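Local structure of lactate dehydrogenase (6CT6) at residues 35-40 and 72-77; 161-166 and 227-232; 166-171 and 220-225. The protein probably catalyses the NADH-dependent interconversion of pyruvate and lactate, and is captured here with the reduced cofactor and the pyruvate analogue oxamate. All coordinates share one frame; numbering follows the deposited sequence.

Contact 1: residues 35-40 and 72-77; sequences DVVLFD and YECLTN. With NAI (1,4-dihydronicotinamide adenine dinucleotide), chain D.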
loop_
_atom_site.group_PDB
_atom_site.type_symbol
_atom_site.label_atom_id
_atom_site.label_comp_id
_atom_site.label_asym_id
_atom_site.label_seq_id
_atom_site.Cartn_x
_atom_site.Cartn_y
_atom_site.Cartn_z
ATOM N N ASP B 35 1.846 -10.022 13.650
ATOM C CA ASP B 35 0.713 -10.613 12.954
ATOM C C ASP B 35 -0.477 -9.660 12.997
ATOM O O ASP B 35 -0.608 -8.832 13.904
ATOM C CB ASP B 35 0.353 -11.967 13.565
ATOM C CG ASP B 35 1.335 -13.063 13.174
ATOM O OD1 ASP B 35 2.126 -12.859 12.225
ATOM O OD2 ASP B 35 1.308 -14.137 13.811
ATOM N N VAL B 36 -1.347 -9.779 11.996
ATOM C CA VAL B 36 -2.399 -8.802 11.739
ATOM C C VAL B 36 -3.717 -9.529 11.526
ATOM O O VAL B 36 -3.752 -10.583 10.881
ATOM C CB VAL B 36 -2.073 -7.942 10.498
ATOM C CG1 VAL B 36 -3.201 -6.958 10.197
ATOM C CG2 VAL B 36 -0.756 -7.211 10.675
ATOM N N VAL B 37 -4.802 -8.966 12.055
ATOM C CA VAL B 37 -6.151 -9.337 11.637
ATOM C C VAL B 37 -6.805 -8.126 10.987
ATOM O O VAL B 37 -6.888 -7.049 11.591
ATOM C CB VAL B 37 -7.013 -9.875 12.795
ATOM C CG1 VAL B 37 -7.180 -8.849 13.911
ATOM C CG2 VAL B 37 -8.375 -10.301 12.251
ATOM N N LEU B 38 -7.254 -8.309 9.750
ATOM C CA LEU B 38 -8.076 -7.332 9.050
ATOM C C LEU B 38 -9.536 -7.659 9.332
ATOM O O LEU B 38 -10.063 -8.652 8.821
ATOM C CB LEU B 38 -7.793 -7.375 7.552
ATOM C CG LEU B 38 -6.585 -6.607 7.026
ATOM C CD1 LEU B 38 -6.290 -7.059 5.609
ATOM C CD2 LEU B 38 -6.848 -5.113 7.075
ATOM N N PHE B 39 -10.187 -6.839 10.151
ATOM C CA PHE B 39 -11.583 -7.041 10.498
ATOM C C PHE B 39 -12.459 -6.055 9.738
ATOM O O PHE B 39 -12.112 -4.878 9.598
ATOM C CB PHE B 39 -11.817 -6.879 12.000
ATOM C CG PHE B 39 -13.268 -6.799 12.369
ATOM C CD1 PHE B 39 -14.033 -7.946 12.488
ATOM C CD2 PHE B 39 -13.870 -5.574 12.580
ATOM C CE1 PHE B 39 -15.373 -7.869 12.820
ATOM C CE2 PHE B 39 -15.209 -5.490 12.911
ATOM C CZ PHE B 39 -15.960 -6.637 13.030
ATOM N N ASP B 40 -13.597 -6.539 9.250
ATOM C CA ASP B 40 -14.523 -5.687 8.520
ATOM C C ASP B 40 -15.916 -6.296 8.593
ATOM O O ASP B 40 -16.092 -7.460 8.955
ATOM C CB ASP B 40 -14.081 -5.504 7.066
ATOM C CG ASP B 40 -14.573 -4.202 6.472
ATOM O OD1 ASP B 40 -13.754 -3.272 6.339
ATOM O OD2 ASP B 40 -15.778 -4.105 6.144
ATOM N N TYR B 72 -16.149 -9.840 15.596
ATOM C CA TYR B 72 -15.459 -9.053 16.612
ATOM C C TYR B 72 -14.570 -9.900 17.517
ATOM O O TYR B 72 -13.611 -9.371 18.087
ATOM C CB TYR B 72 -16.465 -8.297 17.482
ATOM C CG TYR B 72 -17.031 -7.038 16.865
ATOM C CD1 TYR B 72 -16.206 -5.978 16.514
ATOM C CD2 TYR B 72 -18.398 -6.897 16.667
ATOM C CE1 TYR B 72 -16.726 -4.824 15.964
ATOM C CE2 TYR B 72 -18.926 -5.749 16.118
ATOM C CZ TYR B 72 -18.088 -4.719 15.771
ATOM O OH TYR B 72 -18.618 -3.576 15.231
ATOM N N GLU B 73 -14.862 -11.193 17.679
ATOM C CA GLU B 73 -14.037 -12.003 18.570
ATOM C C GLU B 73 -12.612 -12.157 18.059
ATOM O O GLU B 73 -11.753 -12.639 18.806
ATOM C CB GLU B 73 -14.658 -13.387 18.786
ATOM C CG GLU B 73 -14.475 -14.359 17.635
ATOM C CD GLU B 73 -15.382 -15.571 17.753
ATOM O OE1 GLU B 73 -15.268 -16.303 18.760
ATOM O OE2 GLU B 73 -16.220 -15.784 16.849
ATOM N N CYS B 74 -12.334 -11.754 16.816
ATOM C CA CYS B 74 -10.966 -11.751 16.321
ATOM C C CYS B 74 -10.088 -10.751 17.059
ATOM O O CYS B 74 -8.861 -10.821 16.932
ATOM C CB CYS B 74 -10.948 -11.444 14.822
ATOM S SG CYS B 74 -11.166 -9.691 14.396
ATOM N N LEU B 75 -10.682 -9.827 17.819
ATOM C CA LEU B 75 -9.911 -8.888 18.622
ATOM C C LEU B 75 -9.280 -9.541 19.840
ATOM O O LEU B 75 -8.464 -8.900 20.508
ATOM C CB LEU B 75 -10.797 -7.729 19.080
ATOM C CG LEU B 75 -11.395 -6.846 17.987
ATOM C CD1 LEU B 75 -12.309 -5.792 18.592
ATOM C CD2 LEU B 75 -10.302 -6.185 17.168
ATOM N N THR B 76 -9.633 -10.789 20.146
ATOM C CA THR B 76 -9.104 -11.437 21.336
ATOM C C THR B 76 -7.582 -11.445 21.291
ATOM O O THR B 76 -6.977 -11.906 20.317
ATOM C CB THR B 76 -9.642 -12.865 21.451
ATOM O OG1 THR B 76 -11.074 -12.836 21.506
ATOM C CG2 THR B 76 -9.109 -13.545 22.711
ATOM N N ASN B 77 -6.969 -10.917 22.350
ATOM C CA ASN B 77 -5.522 -10.907 22.551
ATOM C C ASN B 77 -4.806 -9.885 21.679
ATOM O O ASN B 77 -3.591 -9.997 21.480
ATOM C CB ASN B 77 -4.908 -12.292 22.317
ATOM C CG ASN B 77 -5.371 -13.311 23.333
ATOM O OD1 ASN B 77 -5.702 -12.967 24.468
ATOM N ND2 ASN B 77 -5.394 -14.577 22.932
HETATM P PA NAI D . -12.938 3.041 3.617
HETATM O O1A NAI D . -14.406 3.237 3.310
HETATM O O2A NAI D . -11.997 2.608 2.517
HETATM O O5B NAI D . -12.842 1.964 4.806
HETATM C C5B NAI D . -13.769 1.984 5.888
HETATM C C4B NAI D . -14.126 0.545 6.217
HETATM O O4B NAI D . -14.789 0.440 7.479
HETATM C C3B NAI D . -15.069 -0.061 5.180
HETATM O O3B NAI D . -14.430 -1.174 4.551
HETATM C C2B NAI D . -16.288 -0.496 5.970
HETATM O O2B NAI D . -16.856 -1.717 5.492
HETATM C C1B NAI D . -15.689 -0.656 7.354
HETATM N N9A NAI D . -16.663 -0.696 8.467
HETATM C C8A NAI D . -17.881 -0.125 8.568
HETATM N N7A NAI D . -18.439 -0.429 9.772
HETATM C C5A NAI D . -17.570 -1.208 10.444
HETATM C C6A NAI D . -17.508 -1.884 11.755
HETATM N N6A NAI D . -18.526 -1.792 12.635
HETATM N N1A NAI D . -16.397 -2.599 12.048
HETATM C C2A NAI D . -15.365 -2.707 11.190
HETATM N N3A NAI D . -15.359 -2.120 9.985
HETATM C C4A NAI D . -16.408 -1.378 9.572
HETATM O O3 NAI D . -12.380 4.398 4.295
HETATM P PN NAI D . -10.820 4.777 4.492
HETATM O O1N NAI D . -10.334 5.479 3.247
HETATM O O2N NAI D . -10.081 3.568 5.016
HETATM O O5D NAI D . -10.929 5.878 5.664
HETATM C C5D NAI D . -11.411 5.482 6.943
HETATM C C4D NAI D . -11.610 6.674 7.869
HETATM O O4D NAI D . -10.379 7.377 8.083
HETATM C C3D NAI D . -12.591 7.676 7.281
HETATM O O3D NAI D . -13.482 8.107 8.312
HETATM C C2D NAI D . -11.714 8.817 6.819
HETATM O O2D NAI D . -12.394 10.072 6.782
HETATM C C1D NAI D . -10.627 8.770 7.879
HETATM N N1N NAI D . -9.388 9.500 7.582
HETATM C C2N NAI D . -8.796 10.058 8.640
HETATM C C3N NAI D . -7.619 10.767 8.543
HETATM C C7N NAI D . -7.059 11.354 9.805
HETATM O O7N NAI D . -7.503 10.978 10.880
HETATM N N7N NAI D . -6.110 12.278 9.736
HETATM C C4N NAI D . -6.926 10.945 7.219
HETATM C C5N NAI D . -7.662 10.295 6.139
HETATM C C6N NAI D . -8.849 9.596 6.360
#

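Contact 2: residues 161-166 and 227-232; sequences SSRLRR and KQAGGD. With OXM (oxamic acid), chain F.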
loop_
_atom_site.group_PDB
_atom_site.type_symbol
_atom_site.label_atom_id
_atom_site.label_comp_id
_atom_site.label_asym_id
_atom_site.label_seq_id
_atom_site.Cartn_x
_atom_site.Cartn_y
_atom_site.Cartn_z
ATOM N N SER B 161 1.254 17.290 10.222
ATOM C CA SER B 161 2.625 17.765 10.380
ATOM C C SER B 161 3.510 17.317 9.222
ATOM O O SER B 161 4.386 18.070 8.775
ATOM C CB SER B 161 3.200 17.270 11.705
ATOM O OG SER B 161 2.470 17.787 12.805
ATOM N N SER B 162 3.304 16.093 8.723
ATOM C CA SER B 162 4.135 15.602 7.629
ATOM C C SER B 162 3.934 16.427 6.368
ATOM O O SER B 162 4.863 16.569 5.564
ATOM C CB SER B 162 3.831 14.133 7.341
ATOM O OG SER B 162 2.618 13.995 6.616
ATOM N N ARG B 163 2.734 16.978 6.180
ATOM C CA ARG B 163 2.462 17.795 5.004
ATOM C C ARG B 163 3.126 19.161 5.126
ATOM O O ARG B 163 3.744 19.650 4.173
ATOM C CB ARG B 163 0.949 17.920 4.819
ATOM C CG ARG B 163 0.278 16.573 4.572
ATOM C CD ARG B 163 -1.227 16.621 4.739
ATOM N NE ARG B 163 -1.874 15.464 4.119
ATOM C CZ ARG B 163 -3.139 15.110 4.322
ATOM N NH1 ARG B 163 -3.910 15.812 5.142
ATOM N NH2 ARG B 163 -3.637 14.044 3.709
ATOM N N LEU B 164 3.007 19.793 6.295
ATOM C CA LEU B 164 3.772 21.003 6.572
ATOM C C LEU B 164 5.258 20.775 6.327
ATOM O O LEU B 164 5.920 21.575 5.654
ATOM C CB LEU B 164 3.532 21.453 8.015
ATOM C CG LEU B 164 4.433 22.578 8.530
ATOM C CD1 LEU B 164 4.273 23.838 7.688
ATOM C CD2 LEU B 164 4.132 22.865 9.992
ATOM N N ARG B 165 5.799 19.680 6.872
ATOM C CA ARG B 165 7.235 19.434 6.783
ATOM C C ARG B 165 7.677 19.202 5.341
ATOM O O ARG B 165 8.755 19.654 4.939
ATOM C CB ARG B 165 7.614 18.240 7.658
ATOM C CG ARG B 165 7.437 18.477 9.154
ATOM C CD ARG B 165 7.536 17.182 9.949
ATOM N NE ARG B 165 8.740 16.421 9.609
ATOM C CZ ARG B 165 8.756 15.195 9.087
ATOM N NH1 ARG B 165 7.631 14.533 8.841
ATOM N NH2 ARG B 165 9.917 14.618 8.820
ATOM N N ARG B 166 6.866 18.497 4.548
ATOM C CA ARG B 166 7.236 18.230 3.160
ATOM C C ARG B 166 7.386 19.525 2.373
ATOM O O ARG B 166 8.288 19.653 1.538
ATOM C CB ARG B 166 6.187 17.327 2.503
ATOM C CG ARG B 166 6.361 17.127 0.993
ATOM C CD ARG B 166 7.510 16.190 0.663
ATOM N NE ARG B 166 7.943 16.338 -0.725
ATOM C CZ ARG B 166 8.519 15.380 -1.447
ATOM N NH1 ARG B 166 8.730 14.176 -0.930
ATOM N NH2 ARG B 166 8.876 15.624 -2.700
ATOM N N LYS B 227 -3.472 23.412 5.585
ATOM C CA LYS B 227 -4.872 23.236 5.957
ATOM C C LYS B 227 -5.687 22.652 4.810
ATOM O O LYS B 227 -6.686 21.961 5.045
ATOM C CB LYS B 227 -5.469 24.576 6.401
ATOM C CG LYS B 227 -4.750 25.231 7.577
ATOM C CD LYS B 227 -5.040 26.727 7.655
ATOM C CE LYS B 227 -6.441 27.015 8.171
ATOM N NZ LYS B 227 -6.434 27.390 9.612
ATOM N N GLN B 228 -5.278 22.909 3.569
ATOM C CA GLN B 228 -6.032 22.500 2.389
ATOM C C GLN B 228 -5.630 21.133 1.846
ATOM O O GLN B 228 -6.332 20.604 0.975
ATOM C CB GLN B 228 -5.856 23.537 1.272
ATOM C CG GLN B 228 -6.418 24.909 1.599
ATOM C CD GLN B 228 -5.807 26.007 0.749
ATOM O OE1 GLN B 228 -5.184 25.743 -0.279
ATOM N NE2 GLN B 228 -5.973 27.249 1.186
ATOM N N ALA B 229 -4.534 20.549 2.336
ATOM C CA ALA B 229 -3.968 19.370 1.685
ATOM C C ALA B 229 -4.980 18.235 1.586
ATOM O O ALA B 229 -5.092 17.586 0.539
ATOM C CB ALA B 229 -2.726 18.901 2.439
ATOM N N GLY B 230 -5.713 17.966 2.668
ATOM C CA GLY B 230 -6.655 16.860 2.650
ATOM C C GLY B 230 -7.713 17.030 1.581
ATOM O O GLY B 230 -7.970 16.118 0.790
ATOM N N GLY B 231 -8.335 18.209 1.534
ATOM C CA GLY B 231 -9.320 18.476 0.501
ATOM C C GLY B 231 -8.717 18.481 -0.890
ATOM O O GLY B 231 -9.356 18.051 -1.853
ATOM N N ASP B 232 -7.481 18.970 -1.015
ATOM C CA ASP B 232 -6.804 18.942 -2.309
ATOM C C ASP B 232 -6.673 17.516 -2.826
ATOM O O ASP B 232 -6.854 17.263 -4.023
ATOM C CB ASP B 232 -5.423 19.594 -2.203
ATOM C CG ASP B 232 -5.492 21.107 -2.147
ATOM O OD1 ASP B 232 -6.524 21.673 -2.567
ATOM O OD2 ASP B 232 -4.511 21.732 -1.693
HETATM C C1 OXM F . -8.552 13.526 5.592
HETATM N N1 OXM F . -9.430 13.271 4.459
HETATM O O1 OXM F . -8.962 13.406 6.702
HETATM C C2 OXM F . -7.101 13.953 5.360
HETATM O O2 OXM F . -6.627 14.941 5.977
HETATM O O3 OXM F . -6.372 13.316 4.555
#

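Contact 3: residues 166-171 and 220-225; sequences RMIADC and NNIYNK. With GLC (alpha-D-glucopyranose), chain E.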
loop_
_atom_site.group_PDB
_atom_site.type_symbol
_atom_site.label_atom_id
_atom_site.label_comp_id
_atom_site.label_asym_id
_atom_site.label_seq_id
_atom_site.Cartn_x
_atom_site.Cartn_y
_atom_site.Cartn_z
ATOM N N ARG B 166 6.866 18.497 4.548
ATOM C CA ARG B 166 7.236 18.230 3.160
ATOM C C ARG B 166 7.386 19.525 2.373
ATOM O O ARG B 166 8.288 19.653 1.538
ATOM C CB ARG B 166 6.187 17.327 2.503
ATOM C CG ARG B 166 6.361 17.127 0.993
ATOM C CD ARG B 166 7.510 16.190 0.663
ATOM N NE ARG B 166 7.943 16.338 -0.725
ATOM C CZ ARG B 166 8.519 15.380 -1.447
ATOM N NH1 ARG B 166 8.730 14.176 -0.930
ATOM N NH2 ARG B 166 8.876 15.624 -2.700
ATOM N N MET B 167 6.505 20.494 2.622
ATOM C CA MET B 167 6.512 21.723 1.836
ATOM C C MET B 167 7.701 22.606 2.196
ATOM O O MET B 167 8.351 23.174 1.311
ATOM C CB MET B 167 5.188 22.462 2.042
ATOM C CG MET B 167 4.007 21.738 1.405
ATOM S SD MET B 167 2.432 22.611 1.512
ATOM C CE MET B 167 1.601 21.663 2.786
ATOM N N ILE B 168 8.003 22.732 3.489
ATOM C CA ILE B 168 9.211 23.439 3.910
ATOM C C ILE B 168 10.443 22.770 3.311
ATOM O O ILE B 168 11.342 23.437 2.782
ATOM C CB ILE B 168 9.289 23.486 5.448
ATOM C CG1 ILE B 168 8.129 24.310 6.023
ATOM C CG2 ILE B 168 10.643 24.023 5.919
ATOM C CD1 ILE B 168 8.190 25.802 5.725
ATOM N N ALA B 169 10.500 21.436 3.389
ATOM C CA ALA B 169 11.645 20.699 2.865
ATOM C C ALA B 169 11.844 20.952 1.377
ATOM O O ALA B 169 12.975 21.171 0.926
ATOM C CB ALA B 169 11.464 19.206 3.137
ATOM N N ASP B 170 10.762 20.916 0.593
ATOM C CA ASP B 170 10.885 21.153 -0.842
ATOM C C ASP B 170 11.310 22.587 -1.129
ATOM O O ASP B 170 12.046 22.845 -2.089
ATOM C CB ASP B 170 9.563 20.844 -1.550
ATOM C CG ASP B 170 9.239 19.363 -1.570
ATOM O OD1 ASP B 170 10.161 18.548 -1.351
ATOM O OD2 ASP B 170 8.065 19.012 -1.812
ATOM N N CYS B 171 10.850 23.535 -0.315
ATOM C CA CYS B 171 11.199 24.934 -0.533
ATOM C C CYS B 171 12.683 25.181 -0.267
ATOM O O CYS B 171 13.364 25.847 -1.055
ATOM C CB CYS B 171 10.330 25.825 0.356
ATOM S SG CYS B 171 10.463 27.589 0.002
ATOM N N ASN B 220 3.413 31.970 4.228
ATOM C CA ASN B 220 1.961 32.102 4.295
ATOM C C ASN B 220 1.273 31.093 3.388
ATOM O O ASN B 220 0.233 30.531 3.751
ATOM C CB ASN B 220 1.534 33.521 3.924
ATOM C CG ASN B 220 0.031 33.654 3.794
ATOM O OD1 ASN B 220 -0.677 33.810 4.788
ATOM N ND2 ASN B 220 -0.468 33.579 2.563
ATOM N N ASN B 221 1.833 30.854 2.201
ATOM C CA ASN B 221 1.228 29.898 1.281
ATOM C C ASN B 221 1.256 28.490 1.861
ATOM O O ASN B 221 0.285 27.734 1.727
ATOM C CB ASN B 221 1.956 29.942 -0.061
ATOM C CG ASN B 221 1.189 29.238 -1.163
ATOM O OD1 ASN B 221 -0.033 29.101 -1.100
ATOM N ND2 ASN B 221 1.907 28.789 -2.186
ATOM N N ILE B 222 2.357 28.125 2.522
ATOM C CA ILE B 222 2.484 26.793 3.103
ATOM C C ILE B 222 1.507 26.619 4.257
ATOM O O ILE B 222 0.919 25.544 4.433
ATOM C CB ILE B 222 3.941 26.553 3.541
ATOM C CG1 ILE B 222 4.831 26.376 2.306
ATOM C CG2 ILE B 222 4.041 25.347 4.486
ATOM C CD1 ILE B 222 6.315 26.367 2.605
ATOM N N TYR B 223 1.333 27.663 5.070
ATOM C CA TYR B 223 0.333 27.630 6.133
ATOM C C TYR B 223 -1.043 27.303 5.569
ATOM O O TYR B 223 -1.763 26.453 6.107
ATOM C CB TYR B 223 0.328 28.977 6.855
ATOM C CG TYR B 223 -0.712 29.135 7.944
ATOM C CD1 TYR B 223 -0.439 28.758 9.252
ATOM C CD2 TYR B 223 -1.954 29.692 7.670
ATOM C CE1 TYR B 223 -1.380 28.915 10.254
ATOM C CE2 TYR B 223 -2.902 29.851 8.664
ATOM C CZ TYR B 223 -2.609 29.462 9.955
ATOM O OH TYR B 223 -3.545 29.617 10.952
ATOM N N ASN B 224 -1.416 27.957 4.468
ATOM C CA ASN B 224 -2.713 27.706 3.849
ATOM C C ASN B 224 -2.751 26.330 3.198
ATOM O O ASN B 224 -3.722 25.580 3.363
ATOM C CB ASN B 224 -3.014 28.790 2.813
ATOM C CG ASN B 224 -3.212 30.154 3.439
ATOM O OD1 ASN B 224 -3.771 30.273 4.529
ATOM N ND2 ASN B 224 -2.751 31.194 2.752
ATOM N N LYS B 225 -1.708 25.982 2.443
ATOM C CA LYS B 225 -1.709 24.706 1.741
ATOM C C LYS B 225 -1.758 23.531 2.709
ATOM O O LYS B 225 -2.340 22.489 2.385
ATOM C CB LYS B 225 -0.490 24.615 0.820
ATOM C CG LYS B 225 -0.658 25.371 -0.505
ATOM C CD LYS B 225 -1.747 24.727 -1.370
ATOM C CE LYS B 225 -2.106 25.541 -2.608
ATOM N NZ LYS B 225 -3.365 25.024 -3.220
HETATM C C1 GLC E . -0.968 32.673 10.959
HETATM C C2 GLC E . 0.359 32.214 11.660
HETATM C C3 GLC E . 1.575 32.956 11.065
HETATM C C4 GLC E . 1.526 32.709 9.581
HETATM C C5 GLC E . 0.348 33.520 9.080
HETATM C C6 GLC E . 0.420 33.428 7.545
HETATM O O1 GLC E . -1.456 33.819 11.599
HETATM O O2 GLC E . 0.308 32.485 13.035
HETATM O O3 GLC E . 2.754 32.391 11.565
HETATM O O4 GLC E . 2.690 33.223 8.989
HETATM O O5 GLC E . -0.845 32.906 9.534
HETATM O O6 GLC E . 0.496 32.071 7.202
#

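Contact 1: residues 35-40 and 72-77
The rings of Phe39 and Tyr72 meet at a slant, their planes 32° apart and their centroids 4.7 Å from each other, a geometry that is neither a true stack nor an edge-to-face pair. Phe39 brings the far end of its ring: its CZ lies over one face of the Tyr72 ring, offset toward the rim, and its CE2 comes to 3.5 Å from Tyr72 CE1. The two rings leave their backbones differently. Phe39 CG is anti to the backbone N (chi1 168°), which carries the ring off the strand toward residues 72-77, whereas the Tyr72 side chain starts out away from the strand and its ring swings back, while the Phe39 ring also reaches the Tyr72 backbone, Phe39 CE1 coming to 3.5 Å from Tyr72 N.

Nearer the root of Phe39, Cys74 touches two side chains of the strand. Its SG meets Val37 CG2 at 3.6 Å and Phe39 CB at 3.8 Å, and it views the aromatic ring obliquely, a sulfur-aromatic contact 57° off the ring normal. Val37 and Phe39 are alternate residues of one strand and therefore present the same side to the 3-10 turn at 72-75.

This strand, 35-39, is the second of the parallel Rossmann sheet of the NAD-binding domain, and the acidic residue just past its end is characteristic of NAD-dependent dehydrogenases. Asp40 takes both ribose hydroxyls of the NADH adenosine, OD1 from O3B at 2.8 Å and OD2 from O2B at 2.7 Å; Ser17 N and Val42 N also donate to this carboxylate and help to fix its rotation. The adenine lies beside the aromatic pair. Its N1A sits at the edge of the Phe39 ring, while N6A donates a nearly straight hydrogen bond of 3.2 Å to Tyr72 OH.

Contact 2: residues 161-166 and 227-232
Across this contact a buried arginine, Arg163, lays one face of its guanidinium on the peptide link between Ala229 and Gly230, with no hydrogen bond between the two segments. Ala229 C and Gly230 N lie over that face, Arg163 NH1 being 3.7 Å from Gly230 N, while further back along the side chain Arg163 CD rests on Ala229 CB at 3.6 Å. The side chain is extended from CG to NE, long enough to pass the methyl group and deliver its charged end to the oxamate.

There the guanidinium works through its edge. NH1 donates to oxamate O2 and NH2 to O3, each at 3.0 Å with an N-H...O angle of 168°, and carboxylate carbon C2 lies in the guanidinium plane: the two-pronged arginine-carboxylate pairing by which lactate and malate dehydrogenases hold the acid end of their substrates. Helix 216-237 is kinked here, the N of Gly230 and of Gly231 lacking a bond to the preceding turn, and with no side chain at Gly230 its CA approaches oxamate O2 to 3.8 Å. Arg100, Asn132 and His187 also hydrogen-bond to the ligand. The second subunit borders the contact too: His55 of that neighbouring chain packs on both Arg163 and Ala229.

Contact 3: residues 166-171 and 220-225
Met167 and Ile222 face each other at the centre of this helix pair, with Met167 CB 3.9 Å from Ile222 CG1 and almost as near to its CG2 branch. The sulfur reaches further along helix 216-237: Met167 SD meets Lys225 CB at 3.6 Å, the two side chains crossing at about a right angle, and CE comes over the Lys225 backbone near its carbonyl carbon. A bend at chi3 of -105° turns this methyl aside instead of letting it run straight on. On the other flank the outermost carbons of two isoleucines meet, Ile168 CD1 lying 3.7 Å from Ile222 CD1.

What sets these residues opposite one another is the course of helices 157-172 and 216-237, whose segments run roughly antiparallel, at 148°, with axes 10.4 Å apart. Thr226 extends the packing against Met167, and Ile214 and Val179 close on Ile168. Outside the interface, Arg166 NE forms a salt bridge with Asp170 OD2 at 2.9 Å, one helical turn on, meeting the carboxylate on its syn side; its NH1 and NH2 reach Ile64 and Thr65 of the second subunit. Tyr223 points away from the interface, and a glucose lies on one face of its ring, with O5 over the centre.

No hydrogen bond or salt bridge crosses between the segments, so their cohesion is that of apolar surfaces. Lys225 shares in it through its CB and backbone, while its amine leads away and makes a weak, long ion pair with Asp232.

Contact 1 closes early in the chain, within the NAD-binding domain, before contacts 2 and 3 open in the C-terminal domain on the opposite side of the chain's centre; its centre is 31 Å from that of contact 2 and 39 Å from that of contact 3. The bound NADH spans much of this interval, from the adenosine at contact 1 toward the oxamate at contact 2. Contacts 2 and 3 have centres 8 Å apart, share Arg166 and join the same helices, 157-172 and 216-237, with contact 3 nested inside contact 2. One helix pair thus passes from substrate binding to apolar packing, and Leu164 meets Ile222 where the two contacts touch.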